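Hydrolase, NUDIX family (Clostridium perfringens ATCC 13124, PDB 3F6A) probably hydrolyses a nucleoside diphosphate linked to another moiety, as other NUDIX-family enzymes do, though its own substrate is not established. Local coordinates at residues V19-H24 and M30-G35; H86-D91 and L141-E146. All coordinates share one frame; numbering follows the deposited sequence.

Both contacts lie within the NUDIX domain and reach its mixed beta sheet, with their centres about 12 Å apart. Interaction 1 is the hairpin of strands 18-23 and 30-36, whose second strand leads through Gly34 and Gly35 and a short loop to helix 43-55. The sequence from Gly35 through that helix matches the Nudix box, the loop-helix-loop catalytic motif of the family, so interaction 1 probably lies against the catalytic helix. Interaction 2 sets helix 138-150 against strand 86-90, which pairs with a strand of the second subunit. The two touch directly where Val19 CG1 packs on Ala144 CB at 3.8 Å. Phe12 of strand 7-15 also bridges them, meeting Leu21, Pro32, Met143 and Ala144.

Interaction 1 (V19-H24 and M30-G35); sequences VLLHLH and MLPLGG
The imidazole of His22 carries CD2 of Leu33 over the centre of one face, a CH-pi contact with the methyl 3.8 Å from the ring centroid and 12° off the normal. At the ring's edge, somewhat tilted from its plane, sits the carbonyl oxygen of Leu31, which takes a hydrogen bond from His22 ND1 at 3.1 Å. That bond is bent (148° at the hydrogen), and the donor stands above the carbonyl plane, off the lone pairs, while the shorter bond from His22 N to Leu31 O, 2.7 Å, lies in that plane. One histidine thus grips one oxygen twice, through its backbone and its ring. Its CG lies between the backbone N and the carbonyl carbon (chi1 76°), which swings ND1 across to Leu31 O on the facing strand. Leu31 N returns a bond to His22 O, completing the antiparallel hydrogen-bonded pair.

Leu31 lies on the same side of the sheet as His22, and its CD1 reaches obliquely to the ring of His24, 3.8 Å from ND1. On the other side, Leu23 and selenomethionine Met30 form the neighbouring non-hydrogen-bonded pair. Bends at chi2 and chi3 curl the long Met30 chain back across strand 18-23, bringing SE to 3.8 Å from Leu23 CB and its CE methyl beside Leu21. Leu21 CD2 lies against the Pro32 ring, whose apolar surface suits a leucine; Phe12 touches both residues.

Glu54 of helix 43-55 touches His22 and Leu33 and accepts from Gly34 N. At the backbone angles of Gly34 and Gly35 a side chain would press on the preceding carbonyl oxygen, which calls for glycine. The ND1 bond and the methyl over one face fix the rotation of the His22 ring and tie it to the strand leading into the probable catalytic motif.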
ATOM      1  N   VAL A  19       5.841  -8.227 -20.620  1.00 22.02           N
ATOM      2  CA  VAL A  19       4.860  -8.090 -19.548  1.00 20.72           C
ATOM      3  C   VAL A  19       3.475  -8.438 -20.085  1.00 19.06           C
ATOM      4  O   VAL A  19       3.160  -8.146 -21.234  1.00 21.18           O
ATOM      5  CB  VAL A  19       4.862  -6.649 -18.978  1.00 20.59           C
ATOM      6  CG1 VAL A  19       4.592  -5.655 -20.093  1.00 19.81           C
ATOM      7  CG2 VAL A  19       3.833  -6.524 -17.869  1.00 16.31           C
ATOM      8  N   LEU A  20       2.651  -9.048 -19.237  1.00 18.89           N
ATOM      9  CA  LEU A  20       1.311  -9.494 -19.615  1.00 19.48           C
ATOM     10  C   LEU A  20       0.145  -8.564 -19.302  1.00 18.83           C
ATOM     11  O   LEU A  20       0.063  -7.991 -18.222  1.00 19.59           O
ATOM     12  CB  LEU A  20       1.032 -10.851 -18.959  1.00 19.93           C
ATOM     13  CG  LEU A  20      -0.391 -11.406 -19.056  1.00 20.62           C
ATOM     14  CD1 LEU A  20      -0.689 -11.793 -20.504  1.00 21.65           C
ATOM     15  CD2 LEU A  20      -0.528 -12.614 -18.137  1.00 20.12           C
ATOM     16  N   LEU A  21      -0.770  -8.439 -20.262  1.00 19.61           N
ATOM     17  CA  LEU A  21      -1.975  -7.622 -20.101  1.00 19.14           C
ATOM     18  C   LEU A  21      -3.121  -8.404 -20.733  1.00 18.43           C
ATOM     19  O   LEU A  21      -2.886  -9.290 -21.547  1.00 19.51           O
ATOM     20  CB  LEU A  21      -1.833  -6.278 -20.830  1.00 16.65           C
ATOM     21  CG  LEU A  21      -0.721  -5.309 -20.423  1.00 18.91           C
ATOM     22  CD1 LEU A  21      -0.679  -4.149 -21.407  1.00 19.49           C
ATOM     23  CD2 LEU A  21      -0.958  -4.796 -19.008  1.00 17.70           C
ATOM     24  N   HIS A  22      -4.357  -8.093 -20.362  1.00 20.58           N
ATOM     25  CA  HIS A  22      -5.487  -8.773 -20.977  1.00 21.05           C
ATOM     26  C   HIS A  22      -6.598  -7.774 -21.268  1.00 22.80           C
ATOM     27  O   HIS A  22      -6.712  -6.753 -20.594  1.00 23.23           O
ATOM     28  CB  HIS A  22      -5.968  -9.953 -20.105  1.00 18.07           C
ATOM     29  CG  HIS A  22      -6.762  -9.569 -18.891  1.00 18.30           C
ATOM     30  ND1 HIS A  22      -6.692  -8.324 -18.303  1.00 19.60           N
ATOM     31  CD2 HIS A  22      -7.606 -10.298 -18.120  1.00 15.89           C
ATOM     32  CE1 HIS A  22      -7.458  -8.303 -17.224  1.00 15.56           C
ATOM     33  NE2 HIS A  22      -8.022  -9.487 -17.093  1.00 20.28           N
ATOM     34  N   LEU A  23      -7.391  -8.050 -22.302  1.00 25.36           N
ATOM     35  CA  LEU A  23      -8.487  -7.164 -22.694  1.00 28.86           C
ATOM     36  C   LEU A  23      -9.640  -7.310 -21.703  1.00 30.32           C
ATOM     37  O   LEU A  23     -10.290  -8.350 -21.634  1.00 29.74           O
ATOM     38  CB  LEU A  23      -8.969  -7.505 -24.114  1.00 30.21           C
ATOM     39  CG  LEU A  23      -9.590  -6.364 -24.934  1.00 30.70           C
ATOM     40  CD1 LEU A  23     -10.107  -6.917 -26.252  1.00 33.51           C
ATOM     41  CD2 LEU A  23     -10.712  -5.705 -24.165  1.00 33.66           C
ATOM     42  N   HIS A  24      -9.907  -6.254 -20.946  1.00 33.14           N
ATOM     43  CA  HIS A  24     -10.962  -6.302 -19.947  1.00 37.71           C
ATOM     44  C   HIS A  24     -12.320  -6.795 -20.445  1.00 40.26           C
ATOM     45  O   HIS A  24     -13.029  -7.486 -19.718  1.00 40.42           O
ATOM     46  CB  HIS A  24     -11.141  -4.933 -19.291  1.00 38.30           C
ATOM     47  CG  HIS A  24     -11.873  -4.994 -17.988  1.00 39.20           C
ATOM     48  ND1 HIS A  24     -11.278  -5.420 -16.821  1.00 39.28           N
ATOM     49  CD2 HIS A  24     -13.170  -4.754 -17.681  1.00 39.63           C
ATOM     50  CE1 HIS A  24     -12.175  -5.443 -15.852  1.00 39.92           C
ATOM     51  NE2 HIS A  24     -13.333  -5.044 -16.349  1.00 39.53           N
HETATM   52  N   MSE A  30      -6.652  -2.731 -22.862  1.00 28.03           N
HETATM   53  CA  MSE A  30      -5.708  -3.668 -22.262  1.00 26.30           C
HETATM   54  C   MSE A  30      -5.398  -3.265 -20.818  1.00 24.95           C
HETATM   55  O   MSE A  30      -5.111  -2.097 -20.539  1.00 21.28           O
HETATM   56  CB  MSE A  30      -4.416  -3.707 -23.076  1.00 28.40           C
HETATM   57  CG  MSE A  30      -4.614  -4.213 -24.504  1.00 34.03           C
HETATM   58 SE   MSE A  30      -5.597  -5.892 -24.601  1.00 40.50          SE
HETATM   59  CE  MSE A  30      -4.192  -7.074 -24.044  1.00 33.28           C
ATOM     60  N   LEU A  31      -5.466  -4.230 -19.901  1.00 19.43           N
ATOM     61  CA  LEU A  31      -5.194  -3.967 -18.489  1.00 18.27           C
ATOM     62  C   LEU A  31      -4.426  -5.114 -17.844  1.00 18.88           C
ATOM     63  O   LEU A  31      -4.400  -6.238 -18.364  1.00 16.41           O
ATOM     64  CB  LEU A  31      -6.504  -3.771 -17.722  1.00 20.52           C
ATOM     65  CG  LEU A  31      -7.418  -2.599 -18.086  1.00 23.42           C
ATOM     66  CD1 LEU A  31      -8.714  -2.724 -17.299  1.00 24.85           C
ATOM     67  CD2 LEU A  31      -6.720  -1.270 -17.789  1.00 25.27           C
ATOM     68  N   PRO A  32      -3.770  -4.842 -16.709  1.00 17.31           N
ATOM     69  CA  PRO A  32      -3.031  -5.915 -16.046  1.00 16.69           C
ATOM     70  C   PRO A  32      -4.070  -6.799 -15.388  1.00 16.91           C
ATOM     71  O   PRO A  32      -5.239  -6.420 -15.305  1.00 16.12           O
ATOM     72  CB  PRO A  32      -2.187  -5.167 -15.025  1.00 16.10           C
ATOM     73  CG  PRO A  32      -3.063  -4.000 -14.664  1.00 18.14           C
ATOM     74  CD  PRO A  32      -3.567  -3.557 -16.021  1.00 17.67           C
ATOM     75  N   LEU A  33      -3.662  -7.979 -14.938  1.00 16.53           N
ATOM     76  CA  LEU A  33      -4.589  -8.869 -14.264  1.00 14.74           C
ATOM     77  C   LEU A  33      -4.937  -8.217 -12.926  1.00 17.95           C
ATOM     78  O   LEU A  33      -4.203  -7.355 -12.442  1.00 15.08           O
ATOM     79  CB  LEU A  33      -3.938 -10.236 -14.018  1.00 14.76           C
ATOM     80  CG  LEU A  33      -3.297 -10.917 -15.232  1.00 11.90           C
ATOM     81  CD1 LEU A  33      -2.985 -12.384 -14.899  1.00 13.63           C
ATOM     82  CD2 LEU A  33      -4.246 -10.831 -16.414  1.00 11.54           C
ATOM     83  N   GLY A  34      -6.050  -8.631 -12.329  1.00 18.70           N
ATOM     84  CA  GLY A  34      -6.447  -8.058 -11.057  1.00 20.97           C
ATOM     85  C   GLY A  34      -7.921  -8.241 -10.755  1.00 20.62           C
ATOM     86  O   GLY A  34      -8.635  -8.920 -11.495  1.00 22.03           O
ATOM     87  N   GLY A  35      -8.383  -7.630  -9.669  1.00 19.64           N
ATOM     88  CA  GLY A  35      -9.779  -7.756  -9.290  1.00 19.30           C
ATOM     89  C   GLY A  35      -9.963  -7.457  -7.816  1.00 18.68           C
ATOM     90  O   GLY A  35      -9.020  -7.048  -7.141  1.00 17.85           O
TER

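Interaction 2 (H86-D91 and L141-E146); sequences HTILGD and LVMATE
His86 and Glu146 both set CG anti to the carbonyl carbon (chi1 -65° in the histidine), which sends the ring out from strand 86-90 and the extended glutamate chain out from helix 138-150 to meet from opposite directions. His86 NE2 donates to Glu146 OE1 over 2.8 Å, with 153° at the hydrogen. The oxygen lies in the ring plane and offers its syn lone pair, although ring and carboxylate planes are turned 41° apart. Tyr104 of strand 98-106 is hydrogen-bonded to the same oxygen.

Beside this polar bridge the contact is apolar. Selenomethionine Met143, bent at chi3, meets Ile88 tip to tip, its CE 3.5 Å from Ile88 CD1, while SE lies oblique to the His86 ring. A slender, flexible chain suits the span, since the axes of helix segment 141-146 and strand 86-90 approach to 12.4 Å and run nearly antiparallel; Phe12 and Tyr104 also pack on Met143.

Asp66 of the second subunit touches His86, and its OD2 lies close to Glu146 OE2. Two carboxylates so near would probably favour a protonated, positive His86, or a proton shared between the acids, at this subunit boundary.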
ATOM      1  N   HIS A  86       2.618   0.607  -5.999  1.00 18.02           N
ATOM      2  CA  HIS A  86       1.890   1.861  -6.137  1.00 17.83           C
ATOM      3  C   HIS A  86       0.463   1.679  -5.651  1.00 17.13           C
ATOM      4  O   HIS A  86      -0.043   0.554  -5.575  1.00 14.72           O
ATOM      5  CB  HIS A  86       1.838   2.302  -7.600  1.00 16.34           C
ATOM      6  CG  HIS A  86       3.169   2.647  -8.187  1.00 16.43           C
ATOM      7  ND1 HIS A  86       3.979   3.636  -7.669  1.00 18.22           N
ATOM      8  CD2 HIS A  86       3.813   2.165  -9.276  1.00 17.09           C
ATOM      9  CE1 HIS A  86       5.064   3.747  -8.413  1.00 18.54           C
ATOM     10  NE2 HIS A  86       4.988   2.867  -9.397  1.00 18.50           N
ATOM     11  N   THR A  87      -0.177   2.799  -5.334  1.00 15.61           N
ATOM     12  CA  THR A  87      -1.559   2.808  -4.886  1.00 16.47           C
ATOM     13  C   THR A  87      -2.291   3.828  -5.753  1.00 17.82           C
ATOM     14  O   THR A  87      -1.945   5.016  -5.777  1.00 14.89           O
ATOM     15  CB  THR A  87      -1.665   3.201  -3.398  1.00 17.17           C
ATOM     16  OG1 THR A  87      -1.001   2.213  -2.597  1.00 18.86           O
ATOM     17  CG2 THR A  87      -3.115   3.289  -2.973  1.00 17.31           C
ATOM     18  N   ILE A  88      -3.311   3.357  -6.464  1.00 18.91           N
ATOM     19  CA  ILE A  88      -4.075   4.216  -7.362  1.00 19.92           C
ATOM     20  C   ILE A  88      -5.582   4.229  -7.098  1.00 18.79           C
ATOM     21  O   ILE A  88      -6.174   3.213  -6.721  1.00 16.67           O
ATOM     22  CB  ILE A  88      -3.827   3.784  -8.823  1.00 21.06           C
ATOM     23  CG1 ILE A  88      -2.341   3.943  -9.151  1.00 22.26           C
ATOM     24  CG2 ILE A  88      -4.698   4.600  -9.777  1.00 25.49           C
ATOM     25  CD1 ILE A  88      -1.958   3.426 -10.526  1.00 27.41           C
ATOM     26  N   LEU A  89      -6.197   5.392  -7.296  1.00 16.73           N
ATOM     27  CA  LEU A  89      -7.639   5.528  -7.105  1.00 17.49           C
ATOM     28  C   LEU A  89      -8.327   5.402  -8.465  1.00 19.77           C
ATOM     29  O   LEU A  89      -8.093   6.215  -9.373  1.00 18.71           O
ATOM     30  CB  LEU A  89      -7.978   6.877  -6.469  1.00 17.51           C
ATOM     31  CG  LEU A  89      -9.469   7.139  -6.208  1.00 18.45           C
ATOM     32  CD1 LEU A  89     -10.020   6.120  -5.220  1.00 16.54           C
ATOM     33  CD2 LEU A  89      -9.647   8.559  -5.667  1.00 19.83           C
ATOM     34  N   GLY A  90      -9.159   4.368  -8.593  1.00 18.91           N
ATOM     35  CA  GLY A  90      -9.872   4.102  -9.826  1.00 21.15           C
ATOM     36  C   GLY A  90     -11.333   4.500  -9.735  1.00 23.30           C
ATOM     37  O   GLY A  90     -11.927   4.522  -8.652  1.00 18.43           O
ATOM     38  N   ASP A  91     -11.921   4.787 -10.891  1.00 24.91           N
ATOM     39  CA  ASP A  91     -13.302   5.242 -10.957  1.00 30.07           C
ATOM     40  C   ASP A  91     -14.151   4.336 -11.835  1.00 30.44           C
ATOM     41  O   ASP A  91     -15.379   4.371 -11.785  1.00 28.52           O
ATOM     42  CB  ASP A  91     -13.317   6.665 -11.519  1.00 35.92           C
ATOM     43  CG  ASP A  91     -14.407   7.517 -10.923  1.00 41.77           C
ATOM     44  OD1 ASP A  91     -14.624   7.433  -9.694  1.00 47.36           O
ATOM     45  OD2 ASP A  91     -15.031   8.292 -11.677  1.00 45.13           O
ATOM     46  N   LEU A 141       0.725   1.933 -19.511  1.00 22.09           N
ATOM     47  CA  LEU A 141       1.944   1.834 -20.311  1.00 23.27           C
ATOM     48  C   LEU A 141       3.147   2.125 -19.438  1.00 21.54           C
ATOM     49  O   LEU A 141       4.193   1.495 -19.576  1.00 22.73           O
ATOM     50  CB  LEU A 141       1.924   2.832 -21.473  1.00 24.23           C
ATOM     51  CG  LEU A 141       0.993   2.536 -22.648  1.00 28.33           C
ATOM     52  CD1 LEU A 141       1.068   3.666 -23.666  1.00 28.92           C
ATOM     53  CD2 LEU A 141       1.388   1.211 -23.290  1.00 29.64           C
ATOM     54  N   VAL A 142       2.995   3.083 -18.531  1.00 21.84           N
ATOM     55  CA  VAL A 142       4.084   3.455 -17.637  1.00 21.44           C
ATOM     56  C   VAL A 142       4.416   2.355 -16.632  1.00 22.50           C
ATOM     57  O   VAL A 142       5.581   1.992 -16.464  1.00 22.30           O
ATOM     58  CB  VAL A 142       3.746   4.743 -16.863  1.00 20.61           C
ATOM     59  CG1 VAL A 142       4.769   4.993 -15.785  1.00 19.55           C
ATOM     60  CG2 VAL A 142       3.699   5.920 -17.822  1.00 22.49           C
HETATM   61  N   MSE A 143       3.398   1.820 -15.965  1.00 21.50           N
HETATM   62  CA  MSE A 143       3.643   0.774 -14.979  1.00 21.03           C
HETATM   63  C   MSE A 143       4.165  -0.517 -15.593  1.00 19.39           C
HETATM   64  O   MSE A 143       4.990  -1.207 -14.993  1.00 20.20           O
HETATM   65  CB  MSE A 143       2.378   0.514 -14.161  1.00 22.30           C
HETATM   66  CG  MSE A 143       1.992   1.717 -13.292  1.00 23.20           C
HETATM   67 SE   MSE A 143       0.576   1.392 -12.029  1.00 33.46          SE
HETATM   68  CE  MSE A 143      -0.900   1.408 -13.245  1.00 25.44           C
ATOM     69  N   ALA A 144       3.712  -0.837 -16.796  1.00 19.50           N
ATOM     70  CA  ALA A 144       4.169  -2.045 -17.472  1.00 19.20           C
ATOM     71  C   ALA A 144       5.654  -1.884 -17.785  1.00 21.42           C
ATOM     72  O   ALA A 144       6.430  -2.837 -17.710  1.00 20.26           O
ATOM     73  CB  ALA A 144       3.368  -2.262 -18.758  1.00 20.05           C
ATOM     74  N   THR A 145       6.044  -0.658 -18.120  1.00 21.70           N
ATOM     75  CA  THR A 145       7.434  -0.355 -18.430  1.00 21.42           C
ATOM     76  C   THR A 145       8.277  -0.409 -17.161  1.00 21.44           C
ATOM     77  O   THR A 145       9.401  -0.915 -17.179  1.00 19.91           O
ATOM     78  CB  THR A 145       7.556   1.031 -19.081  1.00 21.07           C
ATOM     79  OG1 THR A 145       6.782   1.048 -20.287  1.00 22.58           O
ATOM     80  CG2 THR A 145       9.005   1.349 -19.413  1.00 22.97           C
ATOM     81  N   GLU A 146       7.739   0.106 -16.059  1.00 19.28           N
ATOM     82  CA  GLU A 146       8.464   0.064 -14.798  1.00 19.05           C
ATOM     83  C   GLU A 146       8.650  -1.397 -14.401  1.00 18.10           C
ATOM     84  O   GLU A 146       9.720  -1.796 -13.951  1.00 16.81           O
ATOM     85  CB  GLU A 146       7.696   0.779 -13.684  1.00 20.56           C
ATOM     86  CG  GLU A 146       7.430   2.250 -13.926  1.00 22.79           C
ATOM     87  CD  GLU A 146       6.812   2.918 -12.715  1.00 24.04           C
ATOM     88  OE1 GLU A 146       6.228   2.197 -11.872  1.00 25.50           O
ATOM     89  OE2 GLU A 146       6.902   4.159 -12.609  1.00 23.41           O
TER